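Local coordinates for ORF10 (Moritella marina, PDB 6RIW), which forms the ketosynthase and chain length factor didomain of a polyunsaturated fatty acid synthase and probably condenses acyl chains with extender units to beta-ketoacyl products, at residues Y327-A332 and G360-N365; L257-G262 and H368-A373; G744-V749 and S841-I846. All coordinates share one frame; numbering follows the deposited sequence.

Contact 1 (Y327-A332 and G360-N365); sequences YIECHA and GSVKSN
Glu329 and Gly360 form a parallel beta bridge at the ends of two neighbouring strands in the C-terminal half of a thiolase-fold ketosynthase, where the chain leaves one strand for the loop 330-332 and the other for the helix beginning near Lys363. Backbone bonds set the register: Gly360 N donates to Ile328 O at 3.2 Å, bent to 138° at the hydrogen, while Cys330 N reaches Gly360 O at 2.8 Å. Gly360 also makes room for Tyr327, whose OH lies 3.3 Å from Gly360 CA; a side chain on Gly360 would run into that hydroxyl.

The carboxylate of Glu329 provides the next tie. With CG anti to the backbone N (chi1 170°) and a bend at chi2, it turns OE2 to Val362 N, which donates almost straight (2.8 Å, 173°) onto the syn lone pair. OE1 takes the Tyr327 hydroxyl nearly along its C-O axis and a salt bridge from Lys380, so both oxygens are gripped and the group is probably held against rotation.

Beyond the strands, Ser361 OG donates to Ala332 O in the carbonyl plane and accepts a weak capping bond from Lys363 N. His331 opens a His-Ala-Thr-Gly-Thr sequence, consistent with the conserved histidine motif of ketosynthases; its backbone N is held by Glu342. The Lys363 chain stays extended to a bend at chi4, which brings NZ within 2.8 Å of His331 O, tilted from the carbonyl plane. The same NZ donates to a water 3.0 Å away, and this water lies in the His331 ring plane, 2.6 Å from ND1.

Contact 2 (L257-G262 and H368-A373); sequences LFAGEG and HLLTAA
Leu257 CD2 meets the edge of the His368 ring near its plane, 4.0 Å from His368 CD2. Leu257 reaches there with CG set between its backbone N and carbonyl carbon (chi1 58°). Leu370 CD2 lies over the centre of one His368 ring face, 4.2 Å above the plane. Leu370, with a positive phi of 62°, points its side chain toward segment 257-262, with CD1 3.7 Å from Gly260 O. Leu369 has an unusual chi1 of -94°, well off a staggered position; its CG lies 3.6 Å from Glu261 O, a buried carbonyl with no polar partner in the model. The lack of a side chain on Gly260 gives the Leu369 CD1 methyl its space. His368 N donates to Phe258 O at 2.8 Å, fixing a single backbone bridge between Ala259 and His368. The His368 side chain also touches Cys196, consistent with the cysteine and histidine grouping of ketosynthase active sites. Helix 228-237 packs Val231 and Phe235 onto Ala259 and Leu370. Strand 217-224 borders the far end, where Ser224 meets Leu370 and Ala372 and its backbone bonds Gly262 of strand 259-270.

Contact 3 (G744-V749 and S841-I846); sequences GAAAIV and SGMASI
The peptide joining Ala746 to Ala747 is the flat group where Met843 meets strand 744-749, since neither segment brings a ring. Met843 CG sits squarely above one face, 3.8 Å from Ala746 C. Along the edges the sheet continues: backbone bonds tie Ala746 to Ala692 of strand 687-694 and Ala747 to Asp475 of strand 469-478. On the sheet face turned from Met843, Ala745 and Ala747 rest against helix 552-567.

The contact across the segments is apolar. Ala746 CB comes to 3.5 Å from Met843 CG, tighter than usual carbon packing. Met843 leaves the helix with CG anti to the backbone N (chi1 -165°), then bends at chi2 and chi3, so that the chain folds over the strand instead of running straight into it. That fold brings SD to 3.7 Å from Ile748 CG2 and 4.0 Å from Ile748 CG1, with CE 4.2 Å from the same CG1. Ile748 extends CD1 further along to Ile846 CG2, one helical turn on from Met843, at 4.2 Å. An alanine in place of Met843 would probably leave Ala746 without the CG methylene and Ile748 without the sulphur and its methyl, opening a gap between strand and helix.

The axes of segments 744-749 and 841-846 come within 8.1 Å, at 59° to each other. Met843 also reaches Ile690 and Ala692 of the adjoining strand and Val669 of helix 668-682. Helices thus cover both faces of this sheet, an alternation of helical and sheet layers that is a hallmark of the thiolase fold, here in the second ketosynthase-like domain, the chain length factor half.

Contacts 1 and 2 belong to the first ketosynthase domain and contact 3 to the second. Along the chain, 257-262 comes first, then both segments of contact 1, then 368-373; contact 3 follows later. The centres of contacts 1 and 2 are about 13 Å apart, and they touch where Lys363 CE packs 3.6 Å from His368 ND1, so the two histidine-bearing loops share one neighbourhood. Contact 3 is about 40 Å from contact 1 and 33 Å from contact 2, centre to centre. Strands 259-270 and 741-752 have matching strand partners in their domains, consistent with a repeated fold joined in one didomain.

Contact 1 (Y327-A332 and G360-N365)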
# COMPACT_ATOMS: atom_id res chain seq x y z
N TYR A 327 -25.36 18.89 -0.32
CA TYR A 327 -25.05 17.95 0.75
C TYR A 327 -23.59 17.57 0.60
O TYR A 327 -23.11 17.42 -0.53
CB TYR A 327 -25.93 16.68 0.67
CG TYR A 327 -25.50 15.61 1.66
CD1 TYR A 327 -25.81 15.72 3.00
CD2 TYR A 327 -24.76 14.50 1.24
CE1 TYR A 327 -25.41 14.76 3.91
CE2 TYR A 327 -24.37 13.53 2.14
CZ TYR A 327 -24.69 13.66 3.47
OH TYR A 327 -24.29 12.70 4.38
N ILE A 328 -22.89 17.41 1.72
CA ILE A 328 -21.50 16.93 1.70
C ILE A 328 -21.39 15.75 2.65
O ILE A 328 -21.72 15.85 3.84
CB ILE A 328 -20.51 18.02 2.10
CG1 ILE A 328 -20.55 19.17 1.11
CG2 ILE A 328 -19.09 17.44 2.20
CD1 ILE A 328 -19.86 20.38 1.61
N GLU A 329 -20.89 14.63 2.13
CA GLU A 329 -20.56 13.50 2.99
C GLU A 329 -19.15 13.75 3.51
O GLU A 329 -18.19 13.78 2.73
CB GLU A 329 -20.69 12.18 2.22
CG GLU A 329 -20.12 10.95 2.96
CD GLU A 329 -20.92 10.55 4.20
OE1 GLU A 329 -22.11 10.94 4.36
OE2 GLU A 329 -20.34 9.81 5.03
N CYS A 330 -19.05 14.02 4.80
CA CYS A 330 -17.81 14.52 5.38
C CYS A 330 -16.88 13.40 5.79
O CYS A 330 -17.29 12.24 5.95
CB CYS A 330 -18.09 15.40 6.60
SG CYS A 330 -19.03 16.87 6.15
N HIS A 331 -15.62 13.77 6.01
CA HIS A 331 -14.64 12.82 6.51
C HIS A 331 -14.90 12.48 7.98
O HIS A 331 -14.66 11.34 8.40
CB HIS A 331 -13.25 13.41 6.32
CG HIS A 331 -12.17 12.64 7.02
ND1 HIS A 331 -11.76 11.39 6.60
CD2 HIS A 331 -11.43 12.93 8.11
CE1 HIS A 331 -10.81 10.95 7.40
NE2 HIS A 331 -10.59 11.87 8.33
N ALA A 332 -15.43 13.45 8.75
CA ALA A 332 -15.74 13.38 10.19
C ALA A 332 -15.67 12.00 10.83
O ALA A 332 -16.62 11.21 10.73
CB ALA A 332 -17.14 13.94 10.44
N GLY A 360 -23.06 15.26 6.69
CA GLY A 360 -23.34 13.96 7.28
C GLY A 360 -22.09 13.10 7.27
O GLY A 360 -21.11 13.41 6.59
N SER A 361 -22.15 12.00 8.04
CA SER A 361 -21.03 11.05 8.12
C SER A 361 -21.52 9.63 8.39
O SER A 361 -22.05 9.34 9.46
CB SER A 361 -20.05 11.44 9.21
OG SER A 361 -18.93 10.56 9.16
N VAL A 362 -21.29 8.74 7.42
CA VAL A 362 -21.58 7.32 7.58
C VAL A 362 -20.58 6.63 8.50
O VAL A 362 -20.77 5.46 8.86
CB VAL A 362 -21.59 6.66 6.18
CG1 VAL A 362 -20.16 6.51 5.65
CG2 VAL A 362 -22.31 5.31 6.19
N LYS A 363 -19.51 7.31 8.91
CA LYS A 363 -18.66 6.73 9.95
C LYS A 363 -19.43 6.54 11.25
O LYS A 363 -19.05 5.68 12.07
CB LYS A 363 -17.42 7.60 10.15
CG LYS A 363 -16.54 7.66 8.88
CD LYS A 363 -15.18 8.24 9.17
CE LYS A 363 -14.24 8.17 7.95
NZ LYS A 363 -14.73 8.98 6.83
N SER A 364 -20.50 7.30 11.45
CA SER A 364 -21.32 7.13 12.65
C SER A 364 -21.93 5.73 12.70
O SER A 364 -21.97 5.11 13.77
CB SER A 364 -22.42 8.20 12.71
OG SER A 364 -23.36 8.10 11.64
N ASN A 365 -22.38 5.20 11.54
CA ASN A 365 -23.00 3.88 11.51
C ASN A 365 -21.98 2.76 11.53
O ASN A 365 -22.25 1.70 12.12
CB ASN A 365 -23.86 3.69 10.25
CG ASN A 365 -24.84 4.80 10.01
OD1 ASN A 365 -24.45 5.88 9.56
ND2 ASN A 365 -26.12 4.53 10.22
O HOH W 1 -12.19 9.11 5.33

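Contact 2 (L257-G262 and H368-A373)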
# COMPACT_ATOMS: atom_id res chain seq x y z
N LEU A 257 -12.34 7.87 17.58
CA LEU A 257 -12.94 7.04 16.54
C LEU A 257 -12.91 5.57 16.94
O LEU A 257 -12.17 5.16 17.85
CB LEU A 257 -12.21 7.23 15.18
CG LEU A 257 -10.70 6.93 15.14
CD1 LEU A 257 -10.37 5.42 15.00
CD2 LEU A 257 -10.06 7.69 13.97
N PHE A 258 -13.74 4.79 16.25
CA PHE A 258 -13.59 3.34 16.16
C PHE A 258 -13.20 3.01 14.73
O PHE A 258 -13.72 3.62 13.78
CB PHE A 258 -14.88 2.60 16.51
CG PHE A 258 -15.39 2.84 17.91
CD1 PHE A 258 -14.52 3.11 18.96
CD2 PHE A 258 -16.75 2.77 18.17
CE1 PHE A 258 -15.01 3.31 20.27
CE2 PHE A 258 -17.25 2.96 19.47
CZ PHE A 258 -16.38 3.24 20.51
N ALA A 259 -12.29 2.05 14.57
CA ALA A 259 -11.83 1.63 13.25
C ALA A 259 -12.73 0.52 12.70
O ALA A 259 -13.65 0.05 13.37
CB ALA A 259 -10.38 1.19 13.31
N GLY A 260 -12.46 0.08 11.47
CA GLY A 260 -13.36 -0.85 10.81
C GLY A 260 -12.67 -1.50 9.62
O GLY A 260 -11.53 -1.20 9.29
N GLU A 261 -13.40 -2.42 8.99
CA GLU A 261 -12.87 -3.20 7.89
C GLU A 261 -13.98 -3.40 6.87
O GLU A 261 -15.16 -3.15 7.14
CB GLU A 261 -12.32 -4.55 8.39
CG GLU A 261 -13.31 -5.27 9.28
CD GLU A 261 -12.80 -6.63 9.77
OE1 GLU A 261 -11.57 -6.82 9.90
OE2 GLU A 261 -13.66 -7.53 10.01
N GLY A 262 -13.60 -3.83 5.67
CA GLY A 262 -14.56 -4.13 4.63
C GLY A 262 -13.99 -3.77 3.27
O GLY A 262 -12.79 -3.55 3.13
N HIS A 368 -14.73 3.85 11.16
CA HIS A 368 -13.81 4.38 10.15
C HIS A 368 -13.15 3.20 9.46
O HIS A 368 -12.30 2.52 10.04
CB HIS A 368 -12.79 5.31 10.82
CG HIS A 368 -11.76 5.89 9.90
ND1 HIS A 368 -11.73 5.62 8.54
CD2 HIS A 368 -10.75 6.76 10.13
CE1 HIS A 368 -10.72 6.27 7.99
NE2 HIS A 368 -10.11 6.97 8.92
N LEU A 369 -13.53 2.95 8.21
CA LEU A 369 -13.06 1.78 7.46
C LEU A 369 -11.66 1.97 6.86
O LEU A 369 -11.28 1.19 5.97
CB LEU A 369 -14.07 1.43 6.36
CG LEU A 369 -15.13 0.38 6.70
CD1 LEU A 369 -15.91 0.74 7.97
CD2 LEU A 369 -16.09 0.09 5.53
N LEU A 370 -10.90 2.98 7.28
CA LEU A 370 -9.48 3.12 6.92
C LEU A 370 -9.36 3.29 5.41
O LEU A 370 -9.96 4.23 4.86
CB LEU A 370 -8.74 1.93 7.52
CG LEU A 370 -8.96 1.69 9.02
CD1 LEU A 370 -8.19 0.47 9.53
CD2 LEU A 370 -8.58 2.94 9.83
N THR A 371 -8.59 2.45 4.71
CA THR A 371 -8.44 2.64 3.26
C THR A 371 -9.77 2.53 2.53
O THR A 371 -9.93 3.11 1.45
CB THR A 371 -7.43 1.64 2.71
OG1 THR A 371 -7.69 0.35 3.28
CG2 THR A 371 -6.03 2.08 3.12
N ALA A 372 -10.75 1.83 3.11
CA ALA A 372 -12.04 1.69 2.47
C ALA A 372 -13.06 2.72 2.94
O ALA A 372 -14.24 2.60 2.59
CB ALA A 372 -12.60 0.28 2.73
N ALA A 373 -12.65 3.72 3.73
CA ALA A 373 -13.62 4.61 4.37
C ALA A 373 -14.43 5.40 3.35
O ALA A 373 -15.62 5.69 3.58
CB ALA A 373 -12.93 5.57 5.33

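Contact 3 (G744-V749 and S841-I846)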
# COMPACT_ATOMS: atom_id res chain seq x y z
N GLY A 744 17.49 -2.01 -1.32
CA GLY A 744 17.82 -0.60 -1.34
C GLY A 744 16.63 0.26 -1.74
O GLY A 744 15.48 -0.14 -1.61
N ALA A 745 16.95 1.46 -2.19
CA ALA A 745 15.96 2.50 -2.45
C ALA A 745 16.54 3.42 -3.51
O ALA A 745 17.76 3.56 -3.62
CB ALA A 745 15.60 3.28 -1.17
N ALA A 746 15.67 4.03 -4.30
CA ALA A 746 16.15 4.98 -5.30
C ALA A 746 15.00 5.88 -5.71
O ALA A 746 13.83 5.57 -5.43
CB ALA A 746 16.77 4.25 -6.51
N ALA A 747 15.33 7.00 -6.36
CA ALA A 747 14.29 7.94 -6.73
C ALA A 747 14.70 8.69 -7.98
O ALA A 747 15.90 8.83 -8.28
CB ALA A 747 13.98 8.95 -5.59
N ILE A 748 13.68 9.12 -8.75
CA ILE A 748 13.88 9.95 -9.93
C ILE A 748 12.86 11.07 -9.90
O ILE A 748 11.80 10.97 -9.26
CB ILE A 748 13.77 9.17 -11.26
CG1 ILE A 748 12.37 8.57 -11.45
CG2 ILE A 748 14.88 8.13 -11.39
CD1 ILE A 748 12.19 7.89 -12.84
N VAL A 749 13.19 12.16 -10.58
CA VAL A 749 12.27 13.27 -10.80
C VAL A 749 12.00 13.32 -12.29
O VAL A 749 12.94 13.28 -13.09
CB VAL A 749 12.86 14.61 -10.32
CG1 VAL A 749 11.92 15.76 -10.70
CG2 VAL A 749 13.17 14.60 -8.82
N SER A 841 12.67 -2.99 -8.06
CA SER A 841 13.55 -3.45 -9.15
C SER A 841 13.41 -2.61 -10.41
O SER A 841 14.38 -2.45 -11.16
CB SER A 841 13.28 -4.92 -9.49
OG SER A 841 11.90 -5.13 -9.76
N GLY A 842 12.22 -2.08 -10.69
CA GLY A 842 12.08 -1.21 -11.86
C GLY A 842 12.92 0.05 -11.77
O GLY A 842 13.40 0.56 -12.79
N MET A 843 13.11 0.57 -10.55
CA MET A 843 13.92 1.78 -10.39
C MET A 843 15.40 1.49 -10.65
O MET A 843 16.09 2.30 -11.30
CB MET A 843 13.72 2.37 -8.99
CG MET A 843 14.23 3.80 -8.83
SD MET A 843 13.46 4.96 -9.98
CE MET A 843 11.81 5.06 -9.25
N ALA A 844 15.93 0.36 -10.15
CA ALA A 844 17.30 -0.00 -10.46
C ALA A 844 17.54 -0.06 -11.97
O ALA A 844 18.57 0.43 -12.46
CB ALA A 844 17.67 -1.35 -9.82
N SER A 845 16.63 -0.69 -12.72
CA SER A 845 16.80 -0.80 -14.17
C SER A 845 16.74 0.55 -14.86
O SER A 845 17.51 0.82 -15.79
CB SER A 845 15.73 -1.70 -14.76
OG SER A 845 15.77 -2.99 -14.20
N ILE A 846 15.78 1.39 -14.46
CA ILE A 846 15.65 2.71 -15.08
C ILE A 846 16.89 3.54 -14.82
O ILE A 846 17.42 4.20 -15.72
CB ILE A 846 14.37 3.41 -14.58
CG1 ILE A 846 13.14 2.79 -15.26
CG2 ILE A 846 14.45 4.94 -14.86
CD1 ILE A 846 11.78 3.31 -14.71